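Local coordinates for bifunctional protein PutA (Bdellovibrio bacteriovorus, PDB 5UR2) that probably oxidises proline to glutamate in two steps, as a bifunctional flavoenzyme combining proline dehydrogenase with NAD+-dependent L-glutamate gamma-semialdehyde dehydrogenase, at residues V497-N502 and T532-Q537; E536-A541 and N692-Y697; T661-P666 and E703-H708. All coordinates share one frame; numbering follows the deposited sequence.

Interaction 1: residues V497-N502 and T532-Q537; sequences VNIVIN and TEQAEQ
Gln-534 is the first residue along helix 532-537 to meet the strand, and it does so with its amide. OE1 of Gln-534 lies 3.4 Å from CD1 of Ile-499, while CD and NE2 of the same amide stand 3.9 and 4.1 Å from that methyl, which therefore lies over one face of the amide, displaced from its centre and nearest OE1. The two side chains cross at about a right angle: Gln-534 reaches over on an extended chain, and Ile-499 presents a delta methyl turned off the fully staggered position (chi2 148°). The polar atoms of the amide are engaged elsewhere. OE1 pairs with the backbone N of Thr-531, just before the helix, and NE2 with the carbonyl O of Gln-507, two bonds that should limit rotation of the amide next to the isoleucine.

The backbone of Gln-534 contributes separately, for its carbonyl O is 3.3 Å from CD1 of Ile-501. Here the helix lies against a strand of the small mixed sheet 495-528 in the aldehyde dehydrogenase half of the protein. The short axes approach to 9.6 Å and run 33° apart, strand and helix heading in broadly the same direction. One turn of helix thereby faces two alternate strand residues, Ile-499 and Ile-501, and the CB atoms of Ala-535 and Glu-536 point away from them.

At Gln-537 the helix comes back to Ile-501, with the two CA atoms 7.4 Å apart. CB of Gln-537 touches CD1 of Ile-501 at 4.1 Å, and O of Gln-537 lies 3.7 Å from CG2 of Ile-501. With chi1 at -60°, Ile-501 has CG1 beside its backbone N and CG2 anti to it, a spread that lets one branch reach both Gln-534 O and Gln-537 CB while the other meets the Gln-537 carbonyl.

Interaction 2: residues E536-A541 and N692-Y697; sequences EQAMQA and NFLPGY
Ala-538 and Asn-692 bring helix 536-541 and strand 692-693 closest together, their CA atoms 6.2 Å apart. The Asn-692 side chain can be traced outward from the strand. Its CB sits 4.4 Å from CB of Ala-538, a loose apolar touch. Beyond it, chi1 of -56° sets CG beside the backbone N of Asn-692 and carries the amide toward the helix, where CG is 4.2 Å from the carbonyl O of Ala-538. The two ends of the amide then part. ND2 of Asn-692 stays 4.0 Å from Ala-538 O, too long for a hydrogen bond, and is instead bonded to the carbonyl O atoms of Gly-689 and Val-662. OD1 of Asn-692 comes within 3.8 Å of CB of Ala-541 and accepts a bond from the backbone N of Asn-502.

The second point of contact lies two residues on, where Leu-694 again directs its side chain at the helix and CD1 meets CB of Ala-538 at 4.2 Å. Alanine at both 538 and 541 gives the helix a low surface on the side that faces the strand. Elsewhere on the helix, one turn is braced by Gln-540 NE2 bonding to Glu-536 OE2 at 3.2 Å, nearly straight at 166°. Strand 692-693 belongs to the parallel part of a mixed, Rossmann-type sheet, consistent with the dinucleotide-binding domain of aldehyde dehydrogenases: it runs parallel to strand 661-665 and bonds to its backbone, and Phe-693 also bonds to Val-500 of strand 495-501.

The buried amide of Asn-692 has both its polar atoms satisfied by backbone groups of neighbouring strands and loops; it makes no hydrogen bond to the helix and meets it mainly by van der Waals contact. Fit, rather than directional bonding, joins these two segments.

Interaction 3: residues T661-P666 and E703-H708; sequences TVVMKP and EYIVNH
NZ of Lys-665 is gripped by two carbonyls: it bonds to O of Pro-666 at 2.9 Å and also to O of Gly-696, while the base of the same side chain rests on Ile-705. The approach to Pro-666 O is bent, with a C=O...N angle of 136° and the donor 42° out of the carbonyl plane. The setting is a Rossmann-type alternation of strands and helices. Strand 661-665 runs parallel to strand 691-693 in the mixed sheet, and helix 698-707, which follows 691-693, packs against one face of it; Met-664 points instead to helix 671-684.

Val-663 and Ile-705 are the facing pair, their CA atoms 7.8 Å apart. CG1 of Val-663 touches CD1 of Ile-705 at 4.1 Å and CG2 of Ile-705 at 4.2 Å, so both branches of Ile-705 bear on one valine methyl. Ile-705 reaches across because CG1 lies between its backbone N and carbonyl carbon (chi1 64°) and the chain then runs straight out to CD1. That methyl also meets CB of Lys-665 at 4.1 Å. The lysine bends at chi2 and chi3, taking its ammonium away from the helix and leaving only its aliphatic base here. CD1 of Ile-705 lies 3.9 Å from the carbonyl O of Val-663.

From the N terminus, segment 497-502, on strand 495-501, comes first, and interaction 1 closes a short loop, rich in strand, on the start of helix 532-549. Interaction 2 opens where that one ends, sharing Glu-536 and Gln-537, and closes a much longer loop of 150 residues at 692-697. Interaction 3 starts inside this loop, at 661-666, and closes beyond it at 703-708, so interactions 2 and 3 cross, while interaction 1 is complete before interaction 3 begins. Helix 532-549 is thereby tied to strand 495-501 of the four-stranded sheet and to segment 692-697 at the edge of the larger sheet, where the two sheets join, and helix 698-707 to strand 661-665.

Interaction 1: residues V497-N502 and T532-Q537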
loop_
_atom_site.group_PDB
_atom_site.type_symbol
_atom_site.label_atom_id
_atom_site.label_comp_id
_atom_site.label_asym_id
_atom_site.label_seq_id
_atom_site.Cartn_x
_atom_site.Cartn_y
_atom_site.Cartn_z
ATOM N N VAL B 497 23.428 34.507 7.291
ATOM C CA VAL B 497 22.557 33.642 6.508
ATOM C C VAL B 497 21.788 34.499 5.517
ATOM O O VAL B 497 21.155 35.491 5.895
ATOM C CB VAL B 497 21.609 32.827 7.403
ATOM C CG1 VAL B 497 20.592 32.083 6.547
ATOM C CG2 VAL B 497 22.414 31.820 8.250
ATOM N N ASN B 498 21.838 34.105 4.253
ATOM C CA ASN B 498 21.142 34.805 3.189
ATOM C C ASN B 498 19.923 34.015 2.751
ATOM O O ASN B 498 19.843 32.798 2.932
ATOM C CB ASN B 498 22.062 35.037 1.989
ATOM C CG ASN B 498 23.106 36.080 2.266
ATOM O OD1 ASN B 498 22.823 37.086 2.926
ATOM N ND2 ASN B 498 24.322 35.863 1.756
ATOM N N ILE B 499 18.961 34.743 2.183
ATOM C CA ILE B 499 17.881 34.126 1.431
ATOM C C ILE B 499 18.454 33.499 0.167
ATOM O O ILE B 499 19.385 34.044 -0.444
ATOM C CB ILE B 499 16.825 35.192 1.095
ATOM C CG1 ILE B 499 16.369 35.903 2.360
ATOM C CG2 ILE B 499 15.642 34.578 0.381
ATOM C CD1 ILE B 499 15.990 37.358 2.110
ATOM N N VAL B 500 17.907 32.353 -0.249
ATOM C CA VAL B 500 18.376 31.689 -1.465
ATOM C C VAL B 500 17.186 31.354 -2.350
ATOM O O VAL B 500 16.397 30.464 -2.022
ATOM C CB VAL B 500 19.185 30.423 -1.171
ATOM C CG1 VAL B 500 19.717 29.874 -2.476
ATOM C CG2 VAL B 500 20.323 30.745 -0.224
ATOM N N ILE B 501 17.091 32.021 -3.497
ATOM C CA ILE B 501 16.023 31.793 -4.464
ATOM C C ILE B 501 16.646 31.533 -5.830
ATOM O O ILE B 501 17.474 32.323 -6.295
ATOM C CB ILE B 501 15.058 32.996 -4.521
ATOM C CG1 ILE B 501 14.426 33.230 -3.148
ATOM C CG2 ILE B 501 14.000 32.805 -5.598
ATOM C CD1 ILE B 501 13.552 34.486 -3.083
ATOM N N ASN B 502 16.212 30.457 -6.492
ATOM C CA ASN B 502 16.803 30.056 -7.772
ATOM C C ASN B 502 18.317 29.905 -7.642
ATOM O O ASN B 502 19.075 30.319 -8.514
ATOM C CB ASN B 502 16.462 31.049 -8.896
ATOM C CG ASN B 502 15.240 30.642 -9.703
ATOM O OD1 ASN B 502 14.899 29.462 -9.805
ATOM N ND2 ASN B 502 14.588 31.619 -10.299
ATOM N N THR B 532 7.917 40.334 1.708
ATOM C CA THR B 532 6.855 39.658 0.987
ATOM C C THR B 532 7.127 39.664 -0.512
ATOM O O THR B 532 6.758 38.715 -1.215
ATOM C CB THR B 532 5.517 40.331 1.278
ATOM O OG1 THR B 532 5.586 41.683 0.856
ATOM C CG2 THR B 532 5.253 40.333 2.763
ATOM N N GLU B 533 7.793 40.705 -1.014
ATOM C CA GLU B 533 8.206 40.697 -2.415
ATOM C C GLU B 533 9.171 39.550 -2.683
ATOM O O GLU B 533 9.131 38.926 -3.746
ATOM C CB GLU B 533 8.839 42.036 -2.795
ATOM C CG GLU B 533 7.899 43.257 -2.692
ATOM C CD GLU B 533 7.828 43.912 -1.295
ATOM O OE1 GLU B 533 8.629 43.570 -0.395
ATOM O OE2 GLU B 533 6.957 44.791 -1.107
ATOM N N GLN B 534 10.058 39.265 -1.735
ATOM C CA GLN B 534 10.952 38.130 -1.922
ATOM C C GLN B 534 10.206 36.812 -1.776
ATOM O O GLN B 534 10.566 35.824 -2.431
ATOM C CB GLN B 534 12.131 38.235 -0.958
ATOM C CG GLN B 534 13.070 39.395 -1.350
ATOM C CD GLN B 534 14.087 39.728 -0.291
ATOM O OE1 GLN B 534 13.808 39.646 0.917
ATOM N NE2 GLN B 534 15.270 40.164 -0.731
ATOM N N ALA B 535 9.182 36.768 -0.919
ATOM C CA ALA B 535 8.346 35.575 -0.853
ATOM C C ALA B 535 7.658 35.339 -2.187
ATOM O O ALA B 535 7.532 34.192 -2.633
ATOM C CB ALA B 535 7.316 35.706 0.267
ATOM N N GLU B 536 7.241 36.419 -2.860
ATOM C CA GLU B 536 6.639 36.277 -4.186
ATOM C C GLU B 536 7.659 35.730 -5.194
ATOM O O GLU B 536 7.334 34.875 -6.023
ATOM C CB GLU B 536 6.060 37.633 -4.628
ATOM C CG GLU B 536 5.481 37.696 -6.036
ATOM C CD GLU B 536 4.260 36.794 -6.214
ATOM O OE1 GLU B 536 3.525 36.543 -5.232
ATOM O OE2 GLU B 536 4.045 36.312 -7.340
ATOM N N GLN B 537 8.901 36.202 -5.123
ATOM C CA GLN B 537 9.959 35.665 -5.969
ATOM C C GLN B 537 10.199 34.191 -5.683
ATOM O O GLN B 537 10.500 33.419 -6.600
ATOM C CB GLN B 537 11.246 36.474 -5.782
ATOM C CG GLN B 537 11.153 37.920 -6.285
ATOM C CD GLN B 537 12.293 38.814 -5.771
ATOM O OE1 GLN B 537 13.458 38.397 -5.700
ATOM N NE2 GLN B 537 11.948 40.052 -5.407
#

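Interaction 2: residues E536-A541 and N692-Y697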
loop_
_atom_site.group_PDB
_atom_site.type_symbol
_atom_site.label_atom_id
_atom_site.label_comp_id
_atom_site.label_asym_id
_atom_site.label_seq_id
_atom_site.Cartn_x
_atom_site.Cartn_y
_atom_site.Cartn_z
ATOM N N GLU B 536 7.241 36.419 -2.860
ATOM C CA GLU B 536 6.639 36.277 -4.186
ATOM C C GLU B 536 7.659 35.730 -5.194
ATOM O O GLU B 536 7.334 34.875 -6.023
ATOM C CB GLU B 536 6.060 37.633 -4.628
ATOM C CG GLU B 536 5.481 37.696 -6.036
ATOM C CD GLU B 536 4.260 36.794 -6.214
ATOM O OE1 GLU B 536 3.525 36.543 -5.232
ATOM O OE2 GLU B 536 4.045 36.312 -7.340
ATOM N N GLN B 537 8.901 36.202 -5.123
ATOM C CA GLN B 537 9.959 35.665 -5.969
ATOM C C GLN B 537 10.199 34.191 -5.683
ATOM O O GLN B 537 10.500 33.419 -6.600
ATOM C CB GLN B 537 11.246 36.474 -5.782
ATOM C CG GLN B 537 11.153 37.920 -6.285
ATOM C CD GLN B 537 12.293 38.814 -5.771
ATOM O OE1 GLN B 537 13.458 38.397 -5.700
ATOM N NE2 GLN B 537 11.948 40.052 -5.407
ATOM N N ALA B 538 10.135 33.789 -4.412
ATOM C CA ALA B 538 10.281 32.372 -4.101
ATOM C C ALA B 538 9.139 31.557 -4.711
ATOM O O ALA B 538 9.365 30.506 -5.322
ATOM C CB ALA B 538 10.359 32.172 -2.580
ATOM N N MET B 539 7.905 32.038 -4.570
ATOM C CA MET B 539 6.764 31.329 -5.148
ATOM C C MET B 539 6.882 31.223 -6.664
ATOM O O MET B 539 6.583 30.169 -7.241
ATOM C CB MET B 539 5.461 32.024 -4.758
ATOM C CG MET B 539 5.134 31.919 -3.285
ATOM S SD MET B 539 4.963 30.208 -2.741
ATOM C CE MET B 539 3.684 29.631 -3.860
ATOM N N GLN B 540 7.284 32.316 -7.327
ATOM C CA GLN B 540 7.421 32.303 -8.783
ATOM C C GLN B 540 8.525 31.356 -9.224
ATOM O O GLN B 540 8.342 30.602 -10.188
ATOM C CB GLN B 540 7.689 33.718 -9.323
ATOM C CG GLN B 540 6.460 34.665 -9.377
ATOM C CD GLN B 540 5.348 34.166 -10.301
ATOM O OE1 GLN B 540 5.594 33.417 -11.246
ATOM N NE2 GLN B 540 4.112 34.581 -10.020
ATOM N N ALA B 541 9.680 31.382 -8.539
ATOM C CA ALA B 541 10.783 30.484 -8.893
ATOM C C ALA B 541 10.383 29.011 -8.746
ATOM O O ALA B 541 10.722 28.179 -9.600
ATOM C CB ALA B 541 12.012 30.792 -8.035
ATOM N N ASN B 692 13.570 26.317 -2.529
ATOM C CA ASN B 692 13.916 27.702 -2.242
ATOM C C ASN B 692 13.926 27.944 -0.740
ATOM O O ASN B 692 13.092 27.410 -0.005
ATOM C CB ASN B 692 12.955 28.669 -2.936
ATOM C CG ASN B 692 12.904 28.443 -4.437
ATOM O OD1 ASN B 692 13.693 29.016 -5.190
ATOM N ND2 ASN B 692 12.015 27.547 -4.870
ATOM N N PHE B 693 14.879 28.761 -0.299
ATOM C CA PHE B 693 15.188 28.982 1.108
ATOM C C PHE B 693 14.734 30.384 1.498
ATOM O O PHE B 693 15.344 31.379 1.080
ATOM C CB PHE B 693 16.681 28.816 1.340
ATOM C CG PHE B 693 17.103 28.990 2.771
ATOM C CD1 PHE B 693 16.694 28.094 3.745
ATOM C CD2 PHE B 693 17.971 30.012 3.126
ATOM C CE1 PHE B 693 17.130 28.227 5.058
ATOM C CE2 PHE B 693 18.409 30.160 4.436
ATOM C CZ PHE B 693 17.989 29.273 5.403
ATOM N N LEU B 694 13.679 30.460 2.309
ATOM C CA LEU B 694 12.969 31.709 2.589
ATOM C C LEU B 694 12.911 31.959 4.092
ATOM O O LEU B 694 11.841 31.845 4.705
ATOM C CB LEU B 694 11.556 31.664 2.000
ATOM C CG LEU B 694 10.773 32.987 2.060
ATOM C CD1 LEU B 694 11.325 33.992 1.059
ATOM C CD2 LEU B 694 9.297 32.763 1.832
ATOM N N PRO B 695 14.029 32.337 4.708
ATOM C CA PRO B 695 13.990 32.701 6.131
ATOM C C PRO B 695 13.175 33.971 6.365
ATOM O O PRO B 695 13.033 34.826 5.482
ATOM C CB PRO B 695 15.470 32.907 6.482
ATOM C CG PRO B 695 16.110 33.267 5.187
ATOM C CD PRO B 695 15.378 32.504 4.132
ATOM N N GLY B 696 12.605 34.079 7.556
ATOM C CA GLY B 696 11.813 35.248 7.883
ATOM C C GLY B 696 10.810 34.953 8.981
ATOM O O GLY B 696 10.855 33.905 9.626
ATOM N N TYR B 697 9.905 35.915 9.181
ATOM C CA TYR B 697 8.918 35.829 10.247
ATOM C C TYR B 697 7.717 35.031 9.759
ATOM O O TYR B 697 7.223 35.257 8.650
ATOM C CB TYR B 697 8.485 37.224 10.712
ATOM C CG TYR B 697 9.632 38.002 11.300
ATOM C CD1 TYR B 697 10.154 37.670 12.556
ATOM C CD2 TYR B 697 10.230 39.031 10.587
ATOM C CE1 TYR B 697 11.243 38.375 13.097
ATOM C CE2 TYR B 697 11.316 39.737 11.111
ATOM C CZ TYR B 697 11.817 39.408 12.370
ATOM O OH TYR B 697 12.893 40.110 12.887
#

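Interaction 3: residues T661-P666 and E703-H708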
loop_
_atom_site.group_PDB
_atom_site.type_symbol
_atom_site.label_atom_id
_atom_site.label_comp_id
_atom_site.label_asym_id
_atom_site.label_seq_id
_atom_site.Cartn_x
_atom_site.Cartn_y
_atom_site.Cartn_z
ATOM N N THR B 661 7.916 21.058 -6.171
ATOM C CA THR B 661 8.929 22.036 -5.789
ATOM C C THR B 661 8.553 22.629 -4.434
ATOM O O THR B 661 7.438 22.439 -3.937
ATOM C CB THR B 661 9.105 23.124 -6.859
ATOM O OG1 THR B 661 7.879 23.828 -7.058
ATOM C CG2 THR B 661 9.525 22.480 -8.189
ATOM N N VAL B 662 9.503 23.340 -3.825
ATOM C CA VAL B 662 9.439 23.658 -2.402
ATOM C C VAL B 662 9.862 25.098 -2.143
ATOM O O VAL B 662 10.857 25.575 -2.695
ATOM C CB VAL B 662 10.345 22.705 -1.587
ATOM C CG1 VAL B 662 10.422 23.168 -0.141
ATOM C CG2 VAL B 662 9.838 21.274 -1.678
ATOM N N VAL B 663 9.103 25.793 -1.297
ATOM C CA VAL B 663 9.572 26.996 -0.621
ATOM C C VAL B 663 9.598 26.657 0.862
ATOM O O VAL B 663 8.547 26.379 1.455
ATOM C CB VAL B 663 8.678 28.209 -0.881
ATOM C CG1 VAL B 663 9.252 29.426 -0.135
ATOM C CG2 VAL B 663 8.544 28.472 -2.378
ATOM N N MET B 664 10.780 26.638 1.459
ATOM C CA MET B 664 10.887 26.303 2.871
ATOM C C MET B 664 11.123 27.578 3.676
ATOM O O MET B 664 11.973 28.403 3.322
ATOM C CB MET B 664 11.982 25.265 3.131
ATOM C CG MET B 664 13.384 25.661 2.699
ATOM S SD MET B 664 14.567 24.474 3.377
ATOM C CE MET B 664 15.873 24.536 2.177
ATOM N N LYS B 665 10.321 27.743 4.732
ATOM C CA LYS B 665 10.354 28.863 5.664
ATOM C C LYS B 665 10.772 28.309 7.019
ATOM O O LYS B 665 9.926 27.847 7.798
ATOM C CB LYS B 665 8.975 29.525 5.748
ATOM C CG LYS B 665 9.002 31.024 5.980
ATOM C CD LYS B 665 9.673 31.400 7.283
ATOM C CE LYS B 665 8.824 30.998 8.476
ATOM N NZ LYS B 665 9.450 31.376 9.779
ATOM N N PRO B 666 12.055 28.318 7.346
ATOM C CA PRO B 666 12.501 27.724 8.613
ATOM C C PRO B 666 12.140 28.602 9.802
ATOM O O PRO B 666 11.862 29.797 9.675
ATOM C CB PRO B 666 14.023 27.640 8.439
ATOM C CG PRO B 666 14.331 28.860 7.557
ATOM C CD PRO B 666 13.155 28.952 6.595
ATOM N N GLU B 703 2.915 33.217 6.372
ATOM C CA GLU B 703 1.534 33.477 5.992
ATOM C C GLU B 703 1.404 33.670 4.489
ATOM O O GLU B 703 0.482 33.131 3.857
ATOM C CB GLU B 703 1.020 34.717 6.733
ATOM C CG GLU B 703 -0.455 35.035 6.474
ATOM C CD GLU B 703 -1.422 34.165 7.266
ATOM O OE1 GLU B 703 -0.970 33.355 8.105
ATOM O OE2 GLU B 703 -2.647 34.298 7.050
ATOM N N TYR B 704 2.348 34.395 3.893
ATOM C CA TYR B 704 2.258 34.708 2.468
ATOM C C TYR B 704 2.308 33.439 1.619
ATOM O O TYR B 704 1.540 33.300 0.661
ATOM C CB TYR B 704 3.377 35.675 2.077
ATOM C CG TYR B 704 3.252 36.239 0.674
ATOM C CD1 TYR B 704 3.811 35.568 -0.404
ATOM C CD2 TYR B 704 2.581 37.450 0.429
ATOM C CE1 TYR B 704 3.701 36.064 -1.690
ATOM C CE2 TYR B 704 2.467 37.965 -0.868
ATOM C CZ TYR B 704 3.041 37.255 -1.921
ATOM O OH TYR B 704 2.968 37.706 -3.216
ATOM N N ILE B 705 3.209 32.503 1.939
ATOM C CA ILE B 705 3.278 31.310 1.100
ATOM C C ILE B 705 2.134 30.353 1.434
ATOM O O ILE B 705 1.685 29.604 0.564
ATOM C CB ILE B 705 4.651 30.613 1.197
ATOM C CG1 ILE B 705 4.925 30.082 2.605
ATOM C CG2 ILE B 705 5.774 31.537 0.713
ATOM C CD1 ILE B 705 6.268 29.344 2.696
ATOM N N VAL B 706 1.619 30.383 2.665
ATOM C CA VAL B 706 0.411 29.619 2.975
ATOM C C VAL B 706 -0.752 30.112 2.127
ATOM O O VAL B 706 -1.532 29.313 1.593
ATOM C CB VAL B 706 0.085 29.694 4.481
ATOM C CG1 VAL B 706 -1.386 29.347 4.743
ATOM C CG2 VAL B 706 0.981 28.745 5.269
ATOM N N ASN B 707 -0.875 31.435 1.972
ATOM C CA ASN B 707 -2.024 32.030 1.306
ATOM C C ASN B 707 -1.911 32.067 -0.209
ATOM O O ASN B 707 -2.926 32.283 -0.867
ATOM C CB ASN B 707 -2.255 33.471 1.798
ATOM C CG ASN B 707 -2.788 33.522 3.224
ATOM O OD1 ASN B 707 -3.498 32.617 3.661
ATOM N ND2 ASN B 707 -2.522 34.619 3.922
ATOM N N HIS B 708 -0.726 31.848 -0.777
ATOM C CA HIS B 708 -0.522 32.100 -2.198
ATOM C C HIS B 708 -1.341 31.152 -3.079
ATOM O O HIS B 708 -1.577 29.992 -2.737
ATOM C CB HIS B 708 0.959 31.956 -2.542
ATOM C CG HIS B 708 1.338 32.606 -3.832
ATOM N ND1 HIS B 708 1.135 32.002 -5.053
ATOM C CD2 HIS B 708 1.900 33.812 -4.094
ATOM C CE1 HIS B 708 1.549 32.811 -6.014
ATOM N NE2 HIS B 708 2.019 33.914 -5.459
#